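Local coordinates for protein heme oxygenase (Chlamydomonas reinhardtii, PDB 4RAJ) that probably cleaves heme with molecular oxygen to give biliverdin, iron and carbon monoxide, at residues A[23-28]-A[208-214]; A[38-42]-A[222-226]; A[57-61]-A[99-103]; A[77-82]-A[133-138]; A[141-145]-A[191-195]. One frame throughout, in Å; residues are numbered along the deposited sequence.

Contact 1: residues A[23-28]-A[208-214]; sequences RLSKAS and DQLLSEH
Arg23 and Asp208 form a salt bridge between two helices of the all-alpha heme oxygenase fold, where the segments 23-27 and 208-214 run 41° apart. NH2 of Arg23 donates to OD1 of Asp208 at 2.8 Å, the oxygen lying somewhat outside the guanidinium plane, while CD2 of Leu211 sits over one face of that guanidinium. Replacing Arg23 by an alanine would probably leave the Asp208 carboxylate without its cationic mate and uncover the Leu211 methyl beneath it. Further in, Leu24 is the apolar centre: its CD1 lies 3.9 Å from CB of Leu211, and its CB rests over the face of the His214 ring, 4.0 Å from the centroid. CD1 of Leu211 turns instead to Ala27, pressing on its CB at 3.5 Å, tight for two carbons. The second shell fixes the flat groups. Gln204 also bonds OD1 of Asp208, and Thr146 of helix 140-151 holds ND1 of His214, so the imidazole is gripped at both nitrogens. With OG of Ser28 set between its backbone N and carbonyl carbon (chi1 64°), the hydroxyl reaches the ring edge, where it is hydrogen-bonded to NE2 of His214 at 2.9 Å.

Contact 2: residues A[38-42]-A[222-226]; sequences LVNAR and NAIIK
Ile225 and Arg42 are brought together by their first torsions: CG2 of Ile225 stands anti to its own backbone N, with CG1 beside that N (chi1 -68°), while Arg42 sets CG anti to its carbonyl carbon and then runs extended from CG to NE. This is near-parallel helix packing within the all-alpha heme oxygenase fold, the segments 38-42 and 222-226 lying 22° apart with axes 10.9 Å from each other. The two branches of Ile225 serve different partners. CG2 receives the aliphatic part of Arg42, whose CD comes within 3.5 Å, and also faces CG of Leu38; CD1 meets CG2 of Val39 at 3.8 Å, the two side chains crossing at about a right angle. Leu38 reaches over to Asn222, its CD2 lying 3.7 Å from CB of that residue, and also touches the CG methylene of Lys226. The polar end of Asn222 is bonded elsewhere, its OD1 to the hydroxyl of Ser35. Ile225, Asn221 and Phe60 belong to the pocket occupied by a polyether, probably from the crystallisation liquor, so Ile225 both packs on helix 29-47 and lines that pocket. Across the segments the evidence is van der Waals contact; the polar fastening is internal to helix 29-47, where NH1 of Arg42 donates to O of Leu38 at 3.1 Å, with the oxygen in the guanidinium plane and an N-H...O angle of 150°.

Contact 3: residues A[57-61]-A[99-103]; sequences LGCFY and FKQDV
Segments 57-61 and 99-103 pack as antiparallel helices of the all-alpha heme oxygenase fold, their directions 148° apart, their axes 9.4 Å from each other, and Tyr61 and Phe99 close at one end with Gly58 and Val103 at the other. Phe99 is the main wedge. CG lies beside its backbone N (chi1 -85°), which sends the ring into the 57-61 helix, where CE2 meets CD2 of Leu57 and CB of Phe60, each at 3.8 Å. The carbonyl carbon of Phe60 covers one face of this ring toward its rim. Tyr61 and Phe99 slide past each other in opposite directions, so that CB of Phe99 comes to the edge of the tyrosine ring. CG2 of Val103 comes within 4.0 Å of CA of Gly58. Leu57 sends its other methyl, CD1, to CB of Asp102, a buried carboxylate whose oxygens accept from the backbone N atoms of Ala175 and Ala176. The Phe60 ring itself leads off toward Ile224 and Ile225 and borders the polyether pocket. Lys100, extended beyond CG, runs alongside Tyr61 in the same direction: its CB is 3.5 Å from CE1 of Tyr61, and its CE 3.6 Å from the tyrosine OH.

Contact 4: residues A[77-82]-A[133-138]; sequences KGDADV and GRSSPA
Asp79 and Pro137 meet where the turn between helices 50-76 and 80-84 comes up to the end of helix 120-135: a Schellman motif at Gly78 closes the first, Asp79 is the N-cap of the second, and Pro137 follows the third. The aspartate CG is anti to the backbone N (chi1 -179°), a rotation that lets one carboxylate do two jobs. OD2 turns back to its own chain, accepting from N of Val82 at 2.9 Å through the anti lone pair of OD2, in a nearly straight bond (172°), and only weakly from N of Asp81; OD1 lies 3.3 Å from CG of Pro137. One turn on, Val82 places CG2 beside its backbone N, and that methyl packs on Pro137, 3.9 Å from CB and close to the proline carbonyl oxygen. Asp81 lays its side chain over CB of Ala138, with OD2 at 3.5 Å, while its OD1 is hydrogen-bonded to the indole NH of Trp198 in helix 184-200. Ala74 of helix 50-76 also touches Asp79, Val82 and Pro137. Lys77, its chain bent at chi3 (-43°), swings its amine to the last turn of helix 120-135, where NZ donates to O of Gly133 at 2.9 Å in the carbonyl plane.

Contact 5: residues A[141-145]-A[191-195]; sequences LAHVY and FKKQF
Tyr145 and Phe195 meet as nearly parallel rings, planes 14° apart, but are slid so far that they barely overlap, their centroids 5.3 Å from each other. CE2 of Phe195 lies over one face of the tyrosine ring, 4.1 Å from CG of Tyr145, and CB of Tyr145 in turn lies above the Phe195 ring toward its rim. Phe191 approaches the same tyrosine differently, bringing CE1 to the edge of its ring. Both phenylalanines and the tyrosine carry CG anti to the backbone N (177° for chi1 of Tyr145), which throws each ring across to the facing helix.

The CH-pi contact belongs to Val144, whose CG1 stands over the face of Phe191, 3.9 Å from the ring centroid. Aliphatic packing completes the layer: CB of Leu141 is 3.9 Å from CE1 of Phe195, CD2 of Leu141 is 4.3 Å from CE2 of Phe191, and the CE methylene of Lys192 comes to the edge of the Tyr145 ring, 4.0 Å from OH of that tyrosine. A serine in place of Phe191 would probably open a gap beside Leu141, Val144 and Tyr145 and leave the valine CG1 without the ring face it rests on.

The polar bond leads outside the pair: the buried hydroxyl of Tyr145 is hydrogen-bonded to OG of Ser25 on helix 20-27. Leu24 of the same helix touches both Tyr145 and Phe195.

With directions 146° apart and axes 11.3 Å from each other, the segments 141-145 and 191-195 form an antiparallel helix pair spaced by large rings, part of the buried core of the all-alpha heme oxygenase fold.

Helix 204-227 ties contacts 1 and 2 together: both use it, with centres 21 Å apart. Along the chain these two cross, as do contacts 3 and 4, while contacts 3, 4 and 5 are nested inside both, so the last long helix returns to pack on the first two. The centres of contacts 5 and 1 are 11 Å apart, bridged by the probable hydrogen bonds Glu213-His143 and Ser25-Tyr145; contact 4 adjoins contact 5 in sequence and touches contact 1 through Leu210 and Ala138. Contact 3 meets contact 2 where Ile224 and Ile225 pack on Phe60. Contacts 1 and 4 thus each share contact 5's side of the chain's centre, with contacts 2 and 3 across from it, beside the polyether pocket.

Contact 1: residues A[23-28]-A[208-214]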
# COMPACT_ATOMS: atom_id res chain seq x y z
N ARG A 23 -11.88 15.75 -0.36
CA ARG A 23 -10.85 16.77 -0.25
C ARG A 23 -9.48 16.19 -0.54
O ARG A 23 -8.66 16.81 -1.22
CB ARG A 23 -10.85 17.43 1.14
CG ARG A 23 -9.78 18.52 1.26
CD ARG A 23 -10.14 19.58 2.28
NE ARG A 23 -9.55 19.32 3.58
CZ ARG A 23 -8.48 19.94 4.08
NH1 ARG A 23 -7.88 20.89 3.38
NH2 ARG A 23 -8.03 19.62 5.28
N LEU A 24 -9.22 14.98 -0.05
CA LEU A 24 -7.92 14.35 -0.27
C LEU A 24 -7.74 13.96 -1.73
O LEU A 24 -6.71 14.26 -2.34
CB LEU A 24 -7.75 13.13 0.63
CG LEU A 24 -7.05 13.38 1.98
CD1 LEU A 24 -7.71 14.51 2.75
CD2 LEU A 24 -7.06 12.12 2.83
N SER A 25 -8.75 13.30 -2.30
CA SER A 25 -8.66 12.86 -3.69
C SER A 25 -8.52 14.03 -4.66
O SER A 25 -7.80 13.94 -5.65
CB SER A 25 -9.87 12.00 -4.05
OG SER A 25 -9.95 10.89 -3.17
N LYS A 26 -9.19 15.15 -4.37
CA LYS A 26 -9.01 16.36 -5.18
C LYS A 26 -7.59 16.90 -5.08
O LYS A 26 -7.00 17.32 -6.07
CB LYS A 26 -9.99 17.46 -4.77
CG LYS A 26 -11.41 17.25 -5.26
CD LYS A 26 -12.19 18.56 -5.27
CE LYS A 26 -12.28 19.18 -3.89
NZ LYS A 26 -13.05 20.45 -3.89
N ALA A 27 -7.05 16.91 -3.87
CA ALA A 27 -5.71 17.45 -3.67
C ALA A 27 -4.64 16.57 -4.32
O ALA A 27 -3.61 17.07 -4.77
CB ALA A 27 -5.42 17.62 -2.20
N SER A 28 -4.89 15.26 -4.37
CA SER A 28 -3.87 14.34 -4.89
C SER A 28 -4.00 14.05 -6.38
O SER A 28 -3.27 13.22 -6.92
CB SER A 28 -3.91 13.01 -4.12
OG SER A 28 -5.14 12.33 -4.31
N ASP A 208 -5.99 18.60 8.25
CA ASP A 208 -4.93 19.08 7.37
C ASP A 208 -3.74 18.12 7.35
O ASP A 208 -3.13 17.90 6.30
CB ASP A 208 -4.43 20.47 7.81
CG ASP A 208 -5.43 21.57 7.52
OD1 ASP A 208 -6.43 21.32 6.80
OD2 ASP A 208 -5.21 22.70 8.02
N GLN A 209 -3.40 17.56 8.50
CA GLN A 209 -2.32 16.59 8.58
C GLN A 209 -2.62 15.33 7.79
O GLN A 209 -1.73 14.75 7.19
CB GLN A 209 -2.02 16.21 10.02
CG GLN A 209 -1.21 17.22 10.79
CD GLN A 209 -0.88 16.73 12.18
OE1 GLN A 209 -1.76 16.30 12.91
NE2 GLN A 209 0.39 16.78 12.55
N LEU A 210 -3.88 14.91 7.82
CA LEU A 210 -4.28 13.72 7.07
C LEU A 210 -4.15 13.96 5.57
O LEU A 210 -3.70 13.08 4.83
CB LEU A 210 -5.72 13.33 7.43
CG LEU A 210 -5.90 12.84 8.87
CD1 LEU A 210 -7.37 12.84 9.28
CD2 LEU A 210 -5.30 11.44 9.00
N LEU A 211 -4.53 15.15 5.13
CA LEU A 211 -4.29 15.57 3.75
C LEU A 211 -2.79 15.49 3.43
O LEU A 211 -2.40 14.91 2.42
CB LEU A 211 -4.81 17.00 3.50
CG LEU A 211 -4.51 17.63 2.13
CD1 LEU A 211 -4.80 16.62 1.05
CD2 LEU A 211 -5.34 18.88 1.91
N SER A 212 -1.97 16.07 4.29
CA SER A 212 -0.53 16.08 4.05
C SER A 212 0.03 14.67 3.99
O SER A 212 0.88 14.39 3.16
CB SER A 212 0.19 16.89 5.13
OG SER A 212 -0.13 18.26 5.02
N GLU A 213 -0.43 13.78 4.86
CA GLU A 213 0.12 12.44 4.90
C GLU A 213 -0.33 11.62 3.68
O GLU A 213 0.42 10.78 3.20
CB GLU A 213 -0.26 11.74 6.20
CG GLU A 213 0.51 12.30 7.40
CD GLU A 213 2.02 12.14 7.25
OE1 GLU A 213 2.48 11.07 6.78
OE2 GLU A 213 2.75 13.10 7.60
N HIS A 214 -1.54 11.89 3.20
CA HIS A 214 -2.07 11.30 1.96
C HIS A 214 -1.14 11.65 0.78
O HIS A 214 -0.73 10.78 0.01
CB HIS A 214 -3.50 11.81 1.73
CG HIS A 214 -4.11 11.42 0.41
ND1 HIS A 214 -4.36 10.12 0.05
CD2 HIS A 214 -4.58 12.19 -0.60
CE1 HIS A 214 -4.94 10.09 -1.14
NE2 HIS A 214 -5.08 11.34 -1.56

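Contact 2: residues A[38-42]-A[222-226]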
# COMPACT_ATOMS: atom_id res chain seq x y z
N LEU A 38 4.26 6.79 -13.97
CA LEU A 38 5.44 6.11 -13.42
C LEU A 38 5.23 4.60 -13.40
O LEU A 38 6.07 3.83 -13.87
CB LEU A 38 5.71 6.59 -12.00
CG LEU A 38 7.11 6.90 -11.52
CD1 LEU A 38 7.74 7.96 -12.41
CD2 LEU A 38 7.05 7.38 -10.07
N VAL A 39 4.10 4.19 -12.82
CA VAL A 39 3.78 2.76 -12.71
C VAL A 39 3.55 2.12 -14.08
O VAL A 39 4.18 1.10 -14.40
CB VAL A 39 2.54 2.55 -11.84
CG1 VAL A 39 2.14 1.08 -11.85
CG2 VAL A 39 2.83 3.04 -10.40
N ASN A 40 2.67 2.69 -14.89
CA ASN A 40 2.45 2.11 -16.22
C ASN A 40 3.72 2.06 -17.06
O ASN A 40 3.94 1.11 -17.81
CB ASN A 40 1.35 2.87 -16.98
CG ASN A 40 -0.00 2.80 -16.28
OD1 ASN A 40 -0.59 3.81 -15.93
ND2 ASN A 40 -0.46 1.59 -16.02
N ALA A 41 4.57 3.08 -16.95
CA ALA A 41 5.82 3.10 -17.73
C ALA A 41 6.77 1.98 -17.33
O ALA A 41 7.70 1.65 -18.08
CB ALA A 41 6.52 4.42 -17.59
N ARG A 42 6.56 1.41 -16.14
CA ARG A 42 7.46 0.37 -15.65
C ARG A 42 6.85 -1.04 -15.70
O ARG A 42 7.57 -2.02 -15.65
CB ARG A 42 7.91 0.70 -14.24
CG ARG A 42 9.08 1.70 -14.24
CD ARG A 42 9.39 2.22 -12.85
NE ARG A 42 10.41 3.27 -12.88
CZ ARG A 42 10.21 4.52 -13.30
NH1 ARG A 42 9.01 4.90 -13.75
NH2 ARG A 42 11.20 5.39 -13.28
N ASN A 222 6.41 7.14 -5.07
CA ASN A 222 7.09 7.51 -6.32
C ASN A 222 8.60 7.41 -6.19
O ASN A 222 9.29 6.94 -7.09
CB ASN A 222 6.66 8.91 -6.75
CG ASN A 222 5.24 8.95 -7.26
OD1 ASN A 222 4.57 7.91 -7.35
ND2 ASN A 222 4.75 10.14 -7.59
N ALA A 223 9.11 7.81 -5.02
CA ALA A 223 10.53 7.75 -4.73
C ALA A 223 11.03 6.31 -4.73
O ALA A 223 12.10 6.01 -5.25
CB ALA A 223 10.81 8.40 -3.38
N ILE A 224 10.24 5.42 -4.14
CA ILE A 224 10.58 4.00 -4.05
C ILE A 224 10.57 3.36 -5.45
O ILE A 224 11.48 2.60 -5.81
CB ILE A 224 9.61 3.29 -3.11
CG1 ILE A 224 9.83 3.82 -1.68
CG2 ILE A 224 9.79 1.78 -3.15
CD1 ILE A 224 8.76 3.40 -0.68
N ILE A 225 9.56 3.69 -6.23
CA ILE A 225 9.48 3.22 -7.61
C ILE A 225 10.67 3.68 -8.46
O ILE A 225 11.27 2.90 -9.21
CB ILE A 225 8.17 3.69 -8.26
CG1 ILE A 225 6.99 2.98 -7.61
CG2 ILE A 225 8.17 3.39 -9.75
CD1 ILE A 225 5.67 3.63 -7.88
N LYS A 226 11.03 4.95 -8.33
CA LYS A 226 12.10 5.50 -9.15
C LYS A 226 13.47 4.96 -8.74
O LYS A 226 14.37 4.87 -9.57
CB LYS A 226 12.09 7.03 -9.08
CG LYS A 226 11.00 7.63 -9.94
CD LYS A 226 11.09 9.14 -10.01
CE LYS A 226 10.75 9.76 -8.67
NZ LYS A 226 10.43 11.21 -8.81

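Contact 3: residues A[57-61]-A[99-103]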
# COMPACT_ATOMS: atom_id res chain seq x y z
N LEU A 57 7.71 -6.06 -6.45
CA LEU A 57 6.70 -6.34 -5.42
C LEU A 57 7.32 -6.31 -4.03
O LEU A 57 6.70 -5.85 -3.06
CB LEU A 57 6.04 -7.71 -5.63
CG LEU A 57 4.90 -7.93 -6.63
CD1 LEU A 57 4.35 -9.33 -6.44
CD2 LEU A 57 3.79 -6.92 -6.46
N GLY A 58 8.53 -6.84 -3.92
CA GLY A 58 9.25 -6.88 -2.66
C GLY A 58 9.43 -5.52 -2.00
O GLY A 58 9.41 -5.43 -0.79
N CYS A 59 9.60 -4.46 -2.79
CA CYS A 59 9.67 -3.11 -2.24
C CYS A 59 8.43 -2.81 -1.44
O CYS A 59 8.48 -2.29 -0.33
CB CYS A 59 9.81 -2.06 -3.35
SG CYS A 59 11.35 -2.20 -4.22
N PHE A 60 7.29 -3.15 -2.01
CA PHE A 60 6.05 -2.83 -1.36
C PHE A 60 5.63 -3.87 -0.33
O PHE A 60 4.80 -3.59 0.55
CB PHE A 60 5.00 -2.56 -2.43
CG PHE A 60 5.24 -1.26 -3.10
CD1 PHE A 60 4.72 -0.09 -2.56
CD2 PHE A 60 6.12 -1.16 -4.17
CE1 PHE A 60 5.01 1.14 -3.13
CE2 PHE A 60 6.41 0.08 -4.74
CZ PHE A 60 5.85 1.22 -4.21
N TYR A 61 6.23 -5.05 -0.40
CA TYR A 61 6.12 -5.99 0.70
C TYR A 61 6.61 -5.27 1.96
O TYR A 61 5.91 -5.24 2.98
CB TYR A 61 6.94 -7.26 0.42
CG TYR A 61 7.25 -8.07 1.65
CD1 TYR A 61 6.24 -8.64 2.42
CD2 TYR A 61 8.57 -8.27 2.06
CE1 TYR A 61 6.53 -9.39 3.56
CE2 TYR A 61 8.87 -9.01 3.20
CZ TYR A 61 7.85 -9.57 3.94
OH TYR A 61 8.16 -10.30 5.08
N PHE A 99 1.65 -10.18 -0.11
CA PHE A 99 2.90 -9.84 -0.79
C PHE A 99 3.98 -10.88 -0.51
O PHE A 99 4.71 -11.29 -1.40
CB PHE A 99 3.42 -8.46 -0.35
CG PHE A 99 2.83 -7.31 -1.13
CD1 PHE A 99 1.64 -6.73 -0.71
CD2 PHE A 99 3.48 -6.80 -2.25
CE1 PHE A 99 1.09 -5.68 -1.40
CE2 PHE A 99 2.94 -5.75 -2.95
CZ PHE A 99 1.74 -5.18 -2.53
N LYS A 100 4.09 -11.30 0.73
CA LYS A 100 5.13 -12.26 1.07
C LYS A 100 4.88 -13.58 0.34
O LYS A 100 5.82 -14.19 -0.16
CB LYS A 100 5.19 -12.50 2.58
CG LYS A 100 6.51 -13.14 3.01
CD LYS A 100 6.46 -13.64 4.45
CE LYS A 100 7.87 -13.92 4.96
NZ LYS A 100 7.85 -14.64 6.26
N GLN A 101 3.63 -14.02 0.26
CA GLN A 101 3.30 -15.23 -0.49
C GLN A 101 3.75 -15.14 -1.94
O GLN A 101 4.33 -16.09 -2.49
CB GLN A 101 1.79 -15.51 -0.42
CG GLN A 101 1.36 -16.10 0.90
CD GLN A 101 -0.14 -16.06 1.09
OE1 GLN A 101 -0.91 -16.35 0.17
NE2 GLN A 101 -0.58 -15.69 2.29
N ASP A 102 3.46 -14.02 -2.58
CA ASP A 102 3.84 -13.83 -3.98
C ASP A 102 5.36 -13.82 -4.15
O ASP A 102 5.90 -14.47 -5.05
CB ASP A 102 3.25 -12.53 -4.53
CG ASP A 102 1.77 -12.66 -4.82
OD1 ASP A 102 1.24 -13.80 -4.81
OD2 ASP A 102 1.15 -11.60 -5.08
N VAL A 103 6.05 -13.08 -3.29
CA VAL A 103 7.50 -13.01 -3.38
C VAL A 103 8.13 -14.40 -3.21
O VAL A 103 9.04 -14.77 -3.96
CB VAL A 103 8.07 -12.03 -2.33
CG1 VAL A 103 9.58 -12.17 -2.20
CG2 VAL A 103 7.68 -10.58 -2.70

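Contact 4: residues A[77-82]-A[133-138]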
# COMPACT_ATOMS: atom_id res chain seq x y z
N LYS A 77 -1.55 -0.68 21.76
CA LYS A 77 -1.55 0.41 22.74
C LYS A 77 -2.95 0.95 23.03
O LYS A 77 -3.12 1.81 23.88
CB LYS A 77 -0.68 1.58 22.25
CG LYS A 77 0.81 1.33 22.24
CD LYS A 77 1.58 2.59 21.84
CE LYS A 77 0.92 3.31 20.66
NZ LYS A 77 1.84 4.27 19.97
N GLY A 78 -3.94 0.45 22.30
CA GLY A 78 -5.29 0.95 22.42
C GLY A 78 -5.42 2.41 22.03
O GLY A 78 -6.08 3.18 22.72
N ASP A 79 -4.78 2.80 20.93
CA ASP A 79 -4.94 4.16 20.43
C ASP A 79 -6.41 4.43 20.14
O ASP A 79 -7.07 3.65 19.46
CB ASP A 79 -4.10 4.37 19.16
CG ASP A 79 -4.24 5.78 18.62
OD1 ASP A 79 -3.46 6.66 19.05
OD2 ASP A 79 -5.13 6.02 17.77
N ALA A 80 -6.92 5.54 20.66
CA ALA A 80 -8.33 5.87 20.55
C ALA A 80 -8.81 5.85 19.11
O ALA A 80 -9.88 5.32 18.81
CB ALA A 80 -8.62 7.22 21.18
N ASP A 81 -8.02 6.42 18.21
CA ASP A 81 -8.45 6.61 16.83
C ASP A 81 -8.31 5.33 16.01
O ASP A 81 -9.26 4.90 15.34
CB ASP A 81 -7.64 7.73 16.17
CG ASP A 81 -7.87 9.08 16.84
OD1 ASP A 81 -9.05 9.48 16.97
OD2 ASP A 81 -6.88 9.72 17.24
N VAL A 82 -7.13 4.72 16.05
CA VAL A 82 -6.91 3.52 15.25
C VAL A 82 -7.82 2.38 15.73
O VAL A 82 -8.35 1.62 14.93
CB VAL A 82 -5.43 3.08 15.28
CG1 VAL A 82 -5.21 1.85 14.41
CG2 VAL A 82 -4.55 4.22 14.79
N GLY A 133 3.74 5.83 14.02
CA GLY A 133 3.17 4.83 14.92
C GLY A 133 3.45 5.19 16.36
O GLY A 133 2.62 4.98 17.25
N ARG A 134 4.64 5.74 16.60
CA ARG A 134 5.05 6.14 17.94
C ARG A 134 4.35 7.41 18.40
O ARG A 134 3.77 7.44 19.48
CB ARG A 134 6.56 6.33 17.99
CG ARG A 134 7.32 5.20 18.69
CD ARG A 134 8.67 4.92 18.03
NE ARG A 134 9.32 6.13 17.52
CZ ARG A 134 9.97 6.19 16.36
NH1 ARG A 134 10.06 5.12 15.59
NH2 ARG A 134 10.53 7.33 15.97
N SER A 135 4.39 8.46 17.58
CA SER A 135 3.99 9.79 18.03
C SER A 135 2.58 10.26 17.61
O SER A 135 1.96 11.03 18.33
CB SER A 135 5.03 10.82 17.56
OG SER A 135 5.15 10.84 16.14
N SER A 136 2.07 9.82 16.46
CA SER A 136 0.72 10.22 16.07
C SER A 136 0.03 9.15 15.23
O SER A 136 -0.08 9.29 14.01
CB SER A 136 0.74 11.53 15.30
OG SER A 136 1.80 11.55 14.37
N PRO A 137 -0.44 8.08 15.88
CA PRO A 137 -0.95 6.92 15.15
C PRO A 137 -2.16 7.22 14.27
O PRO A 137 -2.33 6.52 13.29
CB PRO A 137 -1.32 5.94 16.27
CG PRO A 137 -0.53 6.39 17.45
CD PRO A 137 -0.46 7.87 17.34
N ALA A 138 -2.98 8.21 14.59
CA ALA A 138 -4.12 8.52 13.73
C ALA A 138 -3.71 8.82 12.27
O ALA A 138 -4.46 8.52 11.34
CB ALA A 138 -4.92 9.69 14.30

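Contact 5: residues A[141-145]-A[191-195]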
# COMPACT_ATOMS: atom_id res chain seq x y z
N LEU A 141 -3.81 6.37 9.35
CA LEU A 141 -5.06 6.08 8.64
C LEU A 141 -5.09 6.75 7.27
O LEU A 141 -5.75 6.25 6.35
CB LEU A 141 -6.27 6.50 9.49
CG LEU A 141 -6.50 5.76 10.81
CD1 LEU A 141 -7.56 6.48 11.65
CD2 LEU A 141 -6.91 4.31 10.60
N ALA A 142 -4.36 7.85 7.12
CA ALA A 142 -4.21 8.50 5.82
C ALA A 142 -3.40 7.62 4.90
O ALA A 142 -3.64 7.60 3.69
CB ALA A 142 -3.55 9.88 5.97
N HIS A 143 -2.44 6.89 5.45
CA HIS A 143 -1.66 5.99 4.62
C HIS A 143 -2.39 4.71 4.27
O HIS A 143 -2.17 4.14 3.20
CB HIS A 143 -0.31 5.66 5.25
CG HIS A 143 0.59 6.85 5.41
ND1 HIS A 143 1.90 6.84 4.98
CD2 HIS A 143 0.43 8.02 6.07
CE1 HIS A 143 2.46 8.00 5.25
NE2 HIS A 143 1.59 8.73 5.94
N VAL A 144 -3.26 4.26 5.16
CA VAL A 144 -4.17 3.18 4.83
C VAL A 144 -5.06 3.60 3.67
O VAL A 144 -5.26 2.85 2.71
CB VAL A 144 -5.06 2.79 6.03
CG1 VAL A 144 -6.13 1.77 5.61
CG2 VAL A 144 -4.20 2.24 7.15
N TYR A 145 -5.58 4.83 3.74
CA TYR A 145 -6.49 5.33 2.72
C TYR A 145 -5.83 5.28 1.34
O TYR A 145 -6.43 4.83 0.36
CB TYR A 145 -6.97 6.76 3.05
CG TYR A 145 -7.86 7.35 1.97
CD1 TYR A 145 -9.12 6.82 1.74
CD2 TYR A 145 -7.45 8.43 1.21
CE1 TYR A 145 -9.95 7.34 0.75
CE2 TYR A 145 -8.28 8.97 0.22
CZ TYR A 145 -9.53 8.42 0.00
OH TYR A 145 -10.36 8.93 -0.97
N PHE A 191 -14.20 1.19 4.83
CA PHE A 191 -13.15 2.05 5.34
C PHE A 191 -13.43 3.50 4.98
O PHE A 191 -13.27 4.39 5.82
CB PHE A 191 -11.78 1.64 4.81
CG PHE A 191 -10.67 2.48 5.38
CD1 PHE A 191 -10.27 3.66 4.75
CD2 PHE A 191 -10.07 2.12 6.58
CE1 PHE A 191 -9.27 4.46 5.30
CE2 PHE A 191 -9.07 2.92 7.13
CZ PHE A 191 -8.67 4.08 6.49
N LYS A 192 -13.83 3.75 3.74
CA LYS A 192 -14.12 5.11 3.30
C LYS A 192 -15.19 5.77 4.16
O LYS A 192 -15.05 6.90 4.60
CB LYS A 192 -14.59 5.15 1.85
CG LYS A 192 -13.51 5.21 0.83
CD LYS A 192 -14.06 5.94 -0.37
CE LYS A 192 -13.06 6.04 -1.49
NZ LYS A 192 -13.25 4.89 -2.41
N LYS A 193 -16.28 5.04 4.38
CA LYS A 193 -17.40 5.56 5.17
C LYS A 193 -16.96 5.94 6.57
O LYS A 193 -17.27 7.04 7.05
CB LYS A 193 -18.52 4.53 5.23
CG LYS A 193 -19.73 4.96 6.04
CD LYS A 193 -20.99 4.23 5.55
CE LYS A 193 -22.17 4.51 6.46
NZ LYS A 193 -21.89 4.00 7.83
N GLN A 194 -16.23 5.05 7.23
CA GLN A 194 -15.75 5.35 8.57
C GLN A 194 -14.68 6.44 8.58
O GLN A 194 -14.68 7.28 9.48
CB GLN A 194 -15.19 4.10 9.24
CG GLN A 194 -14.75 4.37 10.67
CD GLN A 194 -14.51 3.10 11.46
OE1 GLN A 194 -14.49 2.00 10.90
NE2 GLN A 194 -14.35 3.24 12.77
N PHE A 195 -13.78 6.42 7.60
CA PHE A 195 -12.74 7.44 7.50
C PHE A 195 -13.35 8.84 7.37
O PHE A 195 -12.88 9.79 7.99
CB PHE A 195 -11.82 7.15 6.30
CG PHE A 195 -10.58 8.01 6.25
CD1 PHE A 195 -9.62 7.94 7.25
CD2 PHE A 195 -10.34 8.84 5.17
CE1 PHE A 195 -8.47 8.72 7.20
CE2 PHE A 195 -9.19 9.61 5.11
CZ PHE A 195 -8.26 9.54 6.13